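Local coordinates for chitin oligosaccahride binding protein NagB1 (Paenibacillus sp. FPU-7, PDB 7EHP) that binds chitin oligosaccharides such as N,N'-diacetylchitobiose, probably as the solute-binding component of a sugar uptake system, at residues V156-M170 and A231-W245. Residues are numbered along the deposited sequence; the frame is centred on the assembly and turned at random.
Sequences VPFAFASSDGWVANM and AFREGRAAMMFDGSW. With NAG (2-acetamido-2-deoxy-beta-D-glucopyranose), chain C; NAG (2-acetamido-2-deoxy-beta-D-glucopyranose), chain B.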
ATOM      1  N   VAL A 156     -22.432   0.815  -8.545  1.00 22.75           N
ATOM      2  CA  VAL A 156     -21.648   1.692  -7.675  1.00 19.30           C
ATOM      3  C   VAL A 156     -20.477   2.229  -8.488  1.00 18.77           C
ATOM      4  O   VAL A 156     -19.772   1.438  -9.130  1.00 20.97           O
ATOM      5  CB  VAL A 156     -21.162   0.921  -6.437  1.00 26.50           C
ATOM      6  CG1 VAL A 156     -20.175   1.749  -5.628  1.00 20.03           C
ATOM      7  CG2 VAL A 156     -22.334   0.510  -5.572  1.00 27.38           C
ATOM      8  N   PRO A 157     -20.256   3.541  -8.554  1.00 16.92           N
ATOM      9  CA  PRO A 157     -19.103   4.034  -9.321  1.00 17.49           C
ATOM     10  C   PRO A 157     -17.771   3.530  -8.759  1.00 20.81           C
ATOM     11  O   PRO A 157     -16.995   2.896  -9.482  1.00 17.77           O
ATOM     12  CB  PRO A 157     -19.238   5.552  -9.203  1.00 15.69           C
ATOM     13  CG  PRO A 157     -20.747   5.734  -9.095  1.00 20.32           C
ATOM     14  CD  PRO A 157     -21.114   4.651  -8.108  1.00 20.15           C
ATOM     15  N   PHE A 158     -17.494   3.798  -7.483  1.00 15.80           N
ATOM     16  CA  PHE A 158     -16.256   3.368  -6.837  1.00 19.16           C
ATOM     17  C   PHE A 158     -16.621   2.440  -5.687  1.00 16.49           C
ATOM     18  O   PHE A 158     -17.145   2.902  -4.666  1.00 18.71           O
ATOM     19  CB  PHE A 158     -15.443   4.556  -6.293  1.00 16.67           C
ATOM     20  CG  PHE A 158     -14.678   5.323  -7.329  1.00 20.91           C
ATOM     21  CD1 PHE A 158     -13.481   4.846  -7.822  1.00 17.73           C
ATOM     22  CD2 PHE A 158     -15.129   6.570  -7.760  1.00 18.43           C
ATOM     23  CE1 PHE A 158     -12.773   5.560  -8.781  1.00 20.12           C
ATOM     24  CE2 PHE A 158     -14.416   7.307  -8.702  1.00 19.64           C
ATOM     25  CZ  PHE A 158     -13.238   6.801  -9.212  1.00 19.12           C
ATOM     26  N   ALA A 159     -16.342   1.142  -5.841  1.00 19.22           N
ATOM     27  CA  ALA A 159     -16.371   0.241  -4.692  1.00 17.12           C
ATOM     28  C   ALA A 159     -15.455   0.800  -3.612  1.00 14.15           C
ATOM     29  O   ALA A 159     -14.328   1.218  -3.902  1.00 15.69           O
ATOM     30  CB  ALA A 159     -15.912  -1.167  -5.100  1.00 16.48           C
ATOM     31  N   PHE A 160     -15.935   0.806  -2.364  1.00 13.86           N
ATOM     32  CA  PHE A 160     -15.272   1.603  -1.332  1.00 19.14           C
ATOM     33  C   PHE A 160     -15.710   1.140   0.056  1.00 19.07           C
ATOM     34  O   PHE A 160     -16.902   1.022   0.335  1.00 15.68           O
ATOM     35  CB  PHE A 160     -15.577   3.109  -1.557  1.00 15.77           C
ATOM     36  CG  PHE A 160     -14.947   4.030  -0.549  1.00 17.62           C
ATOM     37  CD1 PHE A 160     -13.567   4.116  -0.430  1.00 21.11           C
ATOM     38  CD2 PHE A 160     -15.730   4.848   0.249  1.00 19.89           C
ATOM     39  CE1 PHE A 160     -12.978   4.973   0.489  1.00 21.65           C
ATOM     40  CE2 PHE A 160     -15.149   5.711   1.175  1.00 18.22           C
ATOM     41  CZ  PHE A 160     -13.762   5.770   1.294  1.00 15.29           C
ATOM     42  N   ALA A 161     -14.743   0.858   0.918  1.00 19.42           N
ATOM     43  CA  ALA A 161     -15.033   0.428   2.278  1.00 18.47           C
ATOM     44  C   ALA A 161     -14.093   1.171   3.211  1.00 18.81           C
ATOM     45  O   ALA A 161     -12.888   1.195   2.965  1.00 18.79           O
ATOM     46  CB  ALA A 161     -14.860  -1.089   2.401  1.00 19.65           C
ATOM     47  N   SER A 162     -14.629   1.790   4.271  1.00 19.43           N
ATOM     48  CA  SER A 162     -13.832   2.690   5.102  1.00 14.53           C
ATOM     49  C   SER A 162     -13.888   2.389   6.601  1.00 16.09           C
ATOM     50  O   SER A 162     -13.442   3.221   7.396  1.00 18.06           O
ATOM     51  CB  SER A 162     -14.251   4.144   4.872  1.00 17.53           C
ATOM     52  OG  SER A 162     -15.615   4.314   5.233  1.00 16.91           O
ATOM     53  N   SER A 163     -14.378   1.221   7.015  1.00 13.78           N
ATOM     54  CA  SER A 163     -14.236   0.830   8.414  1.00 17.54           C
ATOM     55  C   SER A 163     -12.763   0.757   8.828  1.00 21.27           C
ATOM     56  O   SER A 163     -12.397   1.159   9.941  1.00 18.47           O
ATOM     57  CB  SER A 163     -14.937  -0.510   8.650  1.00 19.47           C
ATOM     58  OG  SER A 163     -14.938  -0.819  10.029  1.00 20.88           O
ATOM     59  N   ASP A 164     -11.899   0.248   7.951  1.00 16.22           N
ATOM     60  CA  ASP A 164     -10.462   0.356   8.165  1.00 21.67           C
ATOM     61  C   ASP A 164      -9.997   1.713   7.637  1.00 17.62           C
ATOM     62  O   ASP A 164     -10.087   1.988   6.437  1.00 16.52           O
ATOM     63  CB  ASP A 164      -9.723  -0.799   7.483  1.00 17.82           C
ATOM     64  CG  ASP A 164     -10.296  -2.159   7.874  1.00 20.89           C
ATOM     65  OD1 ASP A 164     -10.577  -2.355   9.077  1.00 20.17           O
ATOM     66  OD2 ASP A 164     -10.466  -3.029   6.995  1.00 20.75           O
ATOM     67  N   GLY A 165      -9.509   2.567   8.532  1.00 18.99           N
ATOM     68  CA  GLY A 165      -9.360   3.964   8.172  1.00 17.02           C
ATOM     69  C   GLY A 165      -8.359   4.210   7.060  1.00 16.60           C
ATOM     70  O   GLY A 165      -8.540   5.124   6.254  1.00 13.86           O
ATOM     71  N   TRP A 166      -7.294   3.405   6.999  1.00 16.46           N
ATOM     72  CA  TRP A 166      -6.246   3.640   6.012  1.00 14.01           C
ATOM     73  C   TRP A 166      -6.777   3.509   4.593  1.00 13.05           C
ATOM     74  O   TRP A 166      -6.220   4.109   3.666  1.00 13.93           O
ATOM     75  CB  TRP A 166      -5.071   2.667   6.249  1.00 16.30           C
ATOM     76  CG  TRP A 166      -5.391   1.253   5.876  1.00 15.07           C
ATOM     77  CD1 TRP A 166      -5.952   0.283   6.685  1.00 14.08           C
ATOM     78  CD2 TRP A 166      -5.192   0.644   4.598  1.00 15.43           C
ATOM     79  NE1 TRP A 166      -6.113  -0.885   5.972  1.00 15.12           N
ATOM     80  CE2 TRP A 166      -5.650  -0.689   4.691  1.00 15.84           C
ATOM     81  CE3 TRP A 166      -4.655   1.090   3.387  1.00 15.68           C
ATOM     82  CZ2 TRP A 166      -5.589  -1.575   3.610  1.00 16.68           C
ATOM     83  CZ3 TRP A 166      -4.591   0.205   2.313  1.00 16.50           C
ATOM     84  CH2 TRP A 166      -5.059  -1.106   2.430  1.00 13.74           C
ATOM     85  N   VAL A 167      -7.851   2.734   4.399  1.00 13.02           N
ATOM     86  CA  VAL A 167      -8.397   2.523   3.058  1.00 15.02           C
ATOM     87  C   VAL A 167      -8.885   3.840   2.464  1.00 14.99           C
ATOM     88  O   VAL A 167      -8.718   4.102   1.267  1.00 14.76           O
ATOM     89  CB  VAL A 167      -9.529   1.479   3.100  1.00 15.45           C
ATOM     90  CG1 VAL A 167     -10.111   1.272   1.727  1.00 14.05           C
ATOM     91  CG2 VAL A 167      -9.019   0.154   3.679  1.00 17.36           C
ATOM     92  N   ALA A 168      -9.514   4.678   3.291  1.00 16.97           N
ATOM     93  CA  ALA A 168     -10.065   5.940   2.801  1.00 16.64           C
ATOM     94  C   ALA A 168      -8.962   6.888   2.335  1.00 16.77           C
ATOM     95  O   ALA A 168      -9.191   7.734   1.462  1.00 16.09           O
ATOM     96  CB  ALA A 168     -10.906   6.593   3.901  1.00 16.10           C
ATOM     97  N   ASN A 169      -7.757   6.734   2.875  1.00 11.38           N
ATOM     98  CA  ASN A 169      -6.661   7.631   2.549  1.00 15.16           C
ATOM     99  C   ASN A 169      -5.989   7.302   1.223  1.00 15.79           C
ATOM    100  O   ASN A 169      -5.182   8.110   0.747  1.00 14.43           O
ATOM    101  CB  ASN A 169      -5.634   7.619   3.689  1.00 14.02           C
ATOM    102  CG  ASN A 169      -6.150   8.340   4.899  1.00 17.89           C
ATOM    103  OD1 ASN A 169      -7.132   9.082   4.800  1.00 18.06           O
ATOM    104  ND2 ASN A 169      -5.528   8.122   6.043  1.00 13.44           N
ATOM    105  N   MET A 170      -6.324   6.172   0.601  1.00 13.40           N
ATOM    106  CA  MET A 170      -5.650   5.767  -0.626  1.00 16.05           C
ATOM    107  C   MET A 170      -6.019   6.757  -1.736  1.00 16.51           C
ATOM    108  O   MET A 170      -5.170   7.528  -2.205  1.00 17.07           O
ATOM    109  CB  MET A 170      -6.036   4.326  -0.988  1.00 11.68           C
ATOM    110  CG  MET A 170      -5.057   3.311  -0.374  1.00 12.52           C
ATOM    111  SD  MET A 170      -5.245   1.614  -0.972  1.00 16.70           S
ATOM    112  CE  MET A 170      -6.943   1.188  -0.568  1.00 15.49           C
ATOM    113  N   ALA A 231     -17.180  -6.214  -3.732  1.00 14.42           N
ATOM    114  CA  ALA A 231     -18.119  -5.486  -4.585  1.00 16.63           C
ATOM    115  C   ALA A 231     -17.592  -5.379  -6.000  1.00 19.56           C
ATOM    116  O   ALA A 231     -18.321  -5.630  -6.966  1.00 21.57           O
ATOM    117  CB  ALA A 231     -18.403  -4.091  -4.017  1.00 16.25           C
ATOM    118  N   PHE A 232     -16.308  -5.029  -6.143  1.00 20.32           N
ATOM    119  CA  PHE A 232     -15.728  -4.915  -7.473  1.00 16.98           C
ATOM    120  C   PHE A 232     -15.668  -6.267  -8.180  1.00 21.80           C
ATOM    121  O   PHE A 232     -16.061  -6.391  -9.347  1.00 19.46           O
ATOM    122  CB  PHE A 232     -14.337  -4.295  -7.387  1.00 17.52           C
ATOM    123  CG  PHE A 232     -13.689  -4.116  -8.719  1.00 17.72           C
ATOM    124  CD1 PHE A 232     -14.219  -3.210  -9.642  1.00 19.50           C
ATOM    125  CD2 PHE A 232     -12.572  -4.867  -9.069  1.00 14.12           C
ATOM    126  CE1 PHE A 232     -13.639  -3.042 -10.886  1.00 17.48           C
ATOM    127  CE2 PHE A 232     -11.984  -4.719 -10.310  1.00 17.12           C
ATOM    128  CZ  PHE A 232     -12.517  -3.791 -11.227  1.00 21.49           C
ATOM    129  N   ARG A 233     -15.146  -7.297  -7.510  1.00 24.21           N
ATOM    130  CA  ARG A 233     -14.957  -8.554  -8.227  1.00 23.28           C
ATOM    131  C   ARG A 233     -16.282  -9.257  -8.507  1.00 20.32           C
ATOM    132  O   ARG A 233     -16.364 -10.063  -9.443  1.00 26.32           O
ATOM    133  CB  ARG A 233     -13.994  -9.468  -7.459  1.00 27.19           C
ATOM    134  CG  ARG A 233     -14.632 -10.423  -6.472  1.00 27.62           C
ATOM    135  CD  ARG A 233     -13.550 -11.176  -5.680  1.00 28.68           C
ATOM    136  NE  ARG A 233     -14.134 -11.949  -4.586  1.00 32.21           N
ATOM    137  CZ  ARG A 233     -13.489 -12.287  -3.476  1.00 26.41           C
ATOM    138  NH1 ARG A 233     -12.224 -11.915  -3.288  1.00 20.89           N
ATOM    139  NH2 ARG A 233     -14.119 -12.984  -2.546  1.00 25.70           N
ATOM    140  N   GLU A 234     -17.324  -8.959  -7.743  1.00 21.11           N
ATOM    141  CA  GLU A 234     -18.642  -9.513  -8.005  1.00 22.33           C
ATOM    142  C   GLU A 234     -19.453  -8.658  -8.984  1.00 23.29           C
ATOM    143  O   GLU A 234     -20.644  -8.914  -9.170  1.00 26.17           O
ATOM    144  CB  GLU A 234     -19.399  -9.708  -6.683  1.00 22.74           C
ATOM    145  CG  GLU A 234     -18.846 -10.867  -5.831  1.00 18.51           C
ATOM    146  CD  GLU A 234     -19.253 -10.831  -4.340  1.00 21.63           C
ATOM    147  OE1 GLU A 234     -20.162 -10.055  -3.942  1.00 20.13           O
ATOM    148  OE2 GLU A 234     -18.651 -11.599  -3.554  1.00 18.90           O
ATOM    149  N   GLY A 235     -18.835  -7.669  -9.618  1.00 22.76           N
ATOM    150  CA  GLY A 235     -19.483  -6.932 -10.689  1.00 20.29           C
ATOM    151  C   GLY A 235     -20.498  -5.895 -10.270  1.00 25.37           C
ATOM    152  O   GLY A 235     -21.292  -5.448 -11.108  1.00 26.17           O
ATOM    153  N   ARG A 236     -20.503  -5.486  -9.006  1.00 22.80           N
ATOM    154  CA  ARG A 236     -21.460  -4.483  -8.547  1.00 24.63           C
ATOM    155  C   ARG A 236     -20.934  -3.061  -8.661  1.00 21.40           C
ATOM    156  O   ARG A 236     -21.720  -2.113  -8.550  1.00 27.19           O
ATOM    157  CB  ARG A 236     -21.871  -4.761  -7.100  1.00 23.59           C
ATOM    158  CG  ARG A 236     -22.522  -6.112  -6.937  1.00 25.69           C
ATOM    159  CD  ARG A 236     -23.100  -6.293  -5.568  1.00 31.02           C
ATOM    160  NE  ARG A 236     -22.185  -7.024  -4.698  1.00 34.35           N
ATOM    161  CZ  ARG A 236     -21.562  -6.459  -3.676  1.00 30.93           C
ATOM    162  NH1 ARG A 236     -21.772  -5.168  -3.429  1.00 34.18           N
ATOM    163  NH2 ARG A 236     -20.740  -7.169  -2.913  1.00 19.15           N
ATOM    164  N   ALA A 237     -19.641  -2.886  -8.880  1.00 19.66           N
ATOM    165  CA  ALA A 237     -19.049  -1.562  -8.975  1.00 21.29           C
ATOM    166  C   ALA A 237     -18.263  -1.460 -10.266  1.00 21.96           C
ATOM    167  O   ALA A 237     -17.601  -2.422 -10.671  1.00 21.57           O
ATOM    168  CB  ALA A 237     -18.137  -1.271  -7.785  1.00 15.75           C
ATOM    169  N   ALA A 238     -18.325  -0.283 -10.898  1.00 17.73           N
ATOM    170  CA  ALA A 238     -17.596  -0.071 -12.146  1.00 20.38           C
ATOM    171  C   ALA A 238     -16.100   0.089 -11.911  1.00 19.55           C
ATOM    172  O   ALA A 238     -15.290  -0.252 -12.784  1.00 20.80           O
ATOM    173  CB  ALA A 238     -18.159   1.160 -12.870  1.00 20.91           C
ATOM    174  N   MET A 239     -15.714   0.630 -10.760  1.00 16.82           N
ATOM    175  CA  MET A 239     -14.328   0.973 -10.482  1.00 19.69           C
ATOM    176  C   MET A 239     -14.052   0.701  -9.012  1.00 19.29           C
ATOM    177  O   MET A 239     -14.970   0.537  -8.196  1.00 17.24           O
ATOM    178  CB  MET A 239     -14.026   2.451 -10.804  1.00 17.63           C
ATOM    179  CG  MET A 239     -14.348   2.883 -12.232  1.00 21.08           C
ATOM    180  SD  MET A 239     -14.051   4.656 -12.465  1.00 20.72           S
ATOM    181  CE  MET A 239     -15.606   5.258 -11.789  1.00 15.16           C
ATOM    182  N   MET A 240     -12.764   0.677  -8.682  1.00 20.48           N
ATOM    183  CA  MET A 240     -12.285   0.536  -7.310  1.00 15.06           C
ATOM    184  C   MET A 240     -10.882   1.106  -7.258  1.00 15.74           C
ATOM    185  O   MET A 240      -9.999   0.591  -7.952  1.00 16.73           O
ATOM    186  CB  MET A 240     -12.253  -0.930  -6.886  1.00 17.94           C
ATOM    187  CG  MET A 240     -11.614  -1.151  -5.525  1.00 16.02           C
ATOM    188  SD  MET A 240     -11.727  -2.878  -5.045  1.00 17.41           S
ATOM    189  CE  MET A 240     -10.347  -3.573  -5.974  1.00 19.21           C
ATOM    190  N   PHE A 241     -10.658   2.125  -6.428  1.00 11.97           N
ATOM    191  CA  PHE A 241      -9.301   2.611  -6.202  1.00 15.01           C
ATOM    192  C   PHE A 241      -8.628   1.709  -5.170  1.00 15.90           C
ATOM    193  O   PHE A 241      -9.150   1.522  -4.066  1.00 14.70           O
ATOM    194  CB  PHE A 241      -9.313   4.072  -5.728  1.00 12.63           C
ATOM    195  CG  PHE A 241      -7.959   4.729  -5.720  1.00 14.88           C
ATOM    196  CD1 PHE A 241      -7.046   4.454  -4.722  1.00 15.08           C
ATOM    197  CD2 PHE A 241      -7.601   5.639  -6.713  1.00 18.06           C
ATOM    198  CE1 PHE A 241      -5.785   5.055  -4.717  1.00 14.60           C
ATOM    199  CE2 PHE A 241      -6.329   6.253  -6.710  1.00 19.79           C
ATOM    200  CZ  PHE A 241      -5.426   5.951  -5.712  1.00 17.37           C
ATOM    201  N   ASP A 242      -7.464   1.167  -5.515  1.00 15.08           N
ATOM    202  CA  ASP A 242      -6.803   0.191  -4.652  1.00 15.59           C
ATOM    203  C   ASP A 242      -5.343   0.056  -5.069  1.00 13.81           C
ATOM    204  O   ASP A 242      -4.905   0.607  -6.085  1.00 16.99           O
ATOM    205  CB  ASP A 242      -7.521  -1.171  -4.715  1.00 15.75           C
ATOM    206  CG  ASP A 242      -7.437  -1.939  -3.412  1.00 19.93           C
ATOM    207  OD1 ASP A 242      -6.523  -1.642  -2.610  1.00 16.82           O
ATOM    208  OD2 ASP A 242      -8.293  -2.834  -3.185  1.00 16.17           O
ATOM    209  N   GLY A 243      -4.597  -0.684  -4.271  1.00 14.57           N
ATOM    210  CA  GLY A 243      -3.223  -0.985  -4.598  1.00 16.85           C
ATOM    211  C   GLY A 243      -3.093  -2.221  -5.456  1.00 16.28           C
ATOM    212  O   GLY A 243      -3.985  -3.067  -5.491  1.00 19.65           O
ATOM    213  N   SER A 244      -1.949  -2.325  -6.140  1.00 14.50           N
ATOM    214  CA  SER A 244      -1.692  -3.478  -7.001  1.00 18.05           C
ATOM    215  C   SER A 244      -1.744  -4.805  -6.236  1.00 18.58           C
ATOM    216  O   SER A 244      -2.058  -5.848  -6.828  1.00 15.04           O
ATOM    217  CB  SER A 244      -0.326  -3.325  -7.676  1.00 15.79           C
ATOM    218  OG  SER A 244       0.645  -3.038  -6.696  1.00 17.93           O
ATOM    219  N   TRP A 245      -1.450  -4.785  -4.930  1.00 17.82           N
ATOM    220  CA  TRP A 245      -1.504  -6.011  -4.129  1.00 17.10           C
ATOM    221  C   TRP A 245      -2.907  -6.610  -4.095  1.00 19.60           C
ATOM    222  O   TRP A 245      -3.062  -7.780  -3.724  1.00 20.91           O
ATOM    223  CB  TRP A 245      -1.035  -5.736  -2.691  1.00 15.58           C
ATOM    224  CG  TRP A 245      -1.919  -4.731  -2.008  1.00 17.71           C
ATOM    225  CD1 TRP A 245      -3.151  -4.957  -1.436  1.00 17.68           C
ATOM    226  CD2 TRP A 245      -1.668  -3.329  -1.880  1.00 17.70           C
ATOM    227  NE1 TRP A 245      -3.669  -3.770  -0.953  1.00 15.16           N
ATOM    228  CE2 TRP A 245      -2.775  -2.759  -1.211  1.00 15.20           C
ATOM    229  CE3 TRP A 245      -0.620  -2.494  -2.278  1.00 16.99           C
ATOM    230  CZ2 TRP A 245      -2.847  -1.400  -0.920  1.00 15.88           C
ATOM    231  CZ3 TRP A 245      -0.694  -1.147  -1.988  1.00 16.66           C
ATOM    232  CH2 TRP A 245      -1.798  -0.609  -1.313  1.00 15.46           C
TER
HETATM  233  C1  NAG C   2      -0.632  -0.856   2.467  1.00 18.97           C
HETATM  234  C2  NAG C   2      -0.671  -0.012   3.736  1.00 16.84           C
HETATM  235  C3  NAG C   2      -0.797   1.462   3.382  1.00 14.29           C
HETATM  236  C4  NAG C   2       0.330   1.866   2.445  1.00 14.29           C
HETATM  237  C5  NAG C   2       0.351   0.954   1.220  1.00 18.03           C
HETATM  238  C6  NAG C   2       1.508   1.232   0.285  1.00 18.06           C
HETATM  239  C7  NAG C   2      -1.508  -0.803   5.907  1.00 18.56           C
HETATM  240  C8  NAG C   2      -2.709  -1.182   6.699  1.00 16.85           C
HETATM  241  N2  NAG C   2      -1.735  -0.428   4.639  1.00 17.16           N
HETATM  242  O3  NAG C   2      -0.732   2.234   4.571  1.00 17.15           O
HETATM  243  O4  NAG C   2       0.161   3.208   2.010  1.00 14.14           O
HETATM  244  O5  NAG C   2       0.453  -0.418   1.621  1.00 13.78           O
HETATM  245  O6  NAG C   2       2.758   1.217   0.963  1.00 19.21           O
HETATM  246  O7  NAG C   2      -0.372  -0.823   6.393  1.00 17.90           O
HETATM  247  C1  NAG B   1       0.108  -5.960   1.569  1.00 17.58           C
HETATM  248  C2  NAG B   1       1.025  -4.951   0.883  1.00 17.48           C
HETATM  249  C3  NAG B   1       0.943  -3.599   1.593  1.00 17.33           C
HETATM  250  C4  NAG B   1      -0.507  -3.168   1.835  1.00 14.46           C
HETATM  251  C5  NAG B   1      -1.351  -4.335   2.365  1.00 18.25           C
HETATM  252  C6  NAG B   1      -2.831  -4.049   2.510  1.00 20.80           C
HETATM  253  C7  NAG B   1       2.889  -6.224  -0.106  1.00 15.67           C
HETATM  254  C8  NAG B   1       4.346  -6.566   0.007  1.00 14.79           C
HETATM  255  N2  NAG B   1       2.404  -5.419   0.845  1.00 15.09           N
HETATM  256  O1  NAG B   1       0.220  -7.193   0.948  1.00 33.12           O
HETATM  257  O3  NAG B   1       1.658  -2.633   0.824  1.00 15.87           O
HETATM  258  O4  NAG B   1      -0.490  -2.210   2.887  1.00 14.48           O
HETATM  259  O5  NAG B   1      -1.221  -5.489   1.523  1.00 17.31           O
HETATM  260  O6  NAG B   1      -3.453  -5.066   3.292  1.00 16.44           O
HETATM  261  O7  NAG B   1       2.185  -6.669  -1.012  1.00 17.72           O
HETATM  262  O   HOH W   1     -12.700   3.074  -4.541  1.00 15.56           O
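Val-156 and Ala-237 pair where strands 156-159 and 237-243 run parallel in the mixed sheet of this solute-binding protein fold. Val-156 N donates to Arg-236 O (3.0 Å), and Val-156 O accepts from Ala-238 N (2.9 Å). Pro-157 has no N-H to give but offers its carbonyl, weakly, to Met-239 N; Ala-159 N donates to Met-239 O (2.8 Å). Further on, a water bridges Ala-159 O to Phe-241 N.

Apolar side chains fill both sides of the paired strands. On one, Ala-159 CB presses against Ala-237 CB at a slightly tight 3.5 Å and also meets Ala-231 CB of helix 225-233; alanine's small methyl lets strands and helix come this close. On the other, the flexible Met-239 bends at chi3 (-82°), bringing CE over one face of the Phe-158 ring, 3.8 Å from CZ, in a CH-pi contact, while SD makes an oblique Met-aromatic one.

Helix 165-170 crosses strand 239-243 at 107°. Met-170 lays CB against Phe-241 CE1, while its SD, 3.9 Å from Trp-245 CZ2, makes an oblique Met-aromatic contact. Asp-242 OD1, beside the Met-170 methyl, accepts from Gly-243 N and is hydrogen-bonded to Tyr-225 OH, which is also hydrogen-bonded to Trp-245 NE1.

Two flat indoles, suited to sugar faces, complete the contact in the glycan pocket, where Trp-245 CZ2 meets the edge of Trp-166, 4.0 Å from CZ3. The acetamido group of one N-acetylglucosamine lies over Trp-166; the other sugar's C4 sits above the centre of Trp-245, whose opposite face rests on Gly-243 CA, where no side chain blocks the indole's CH2.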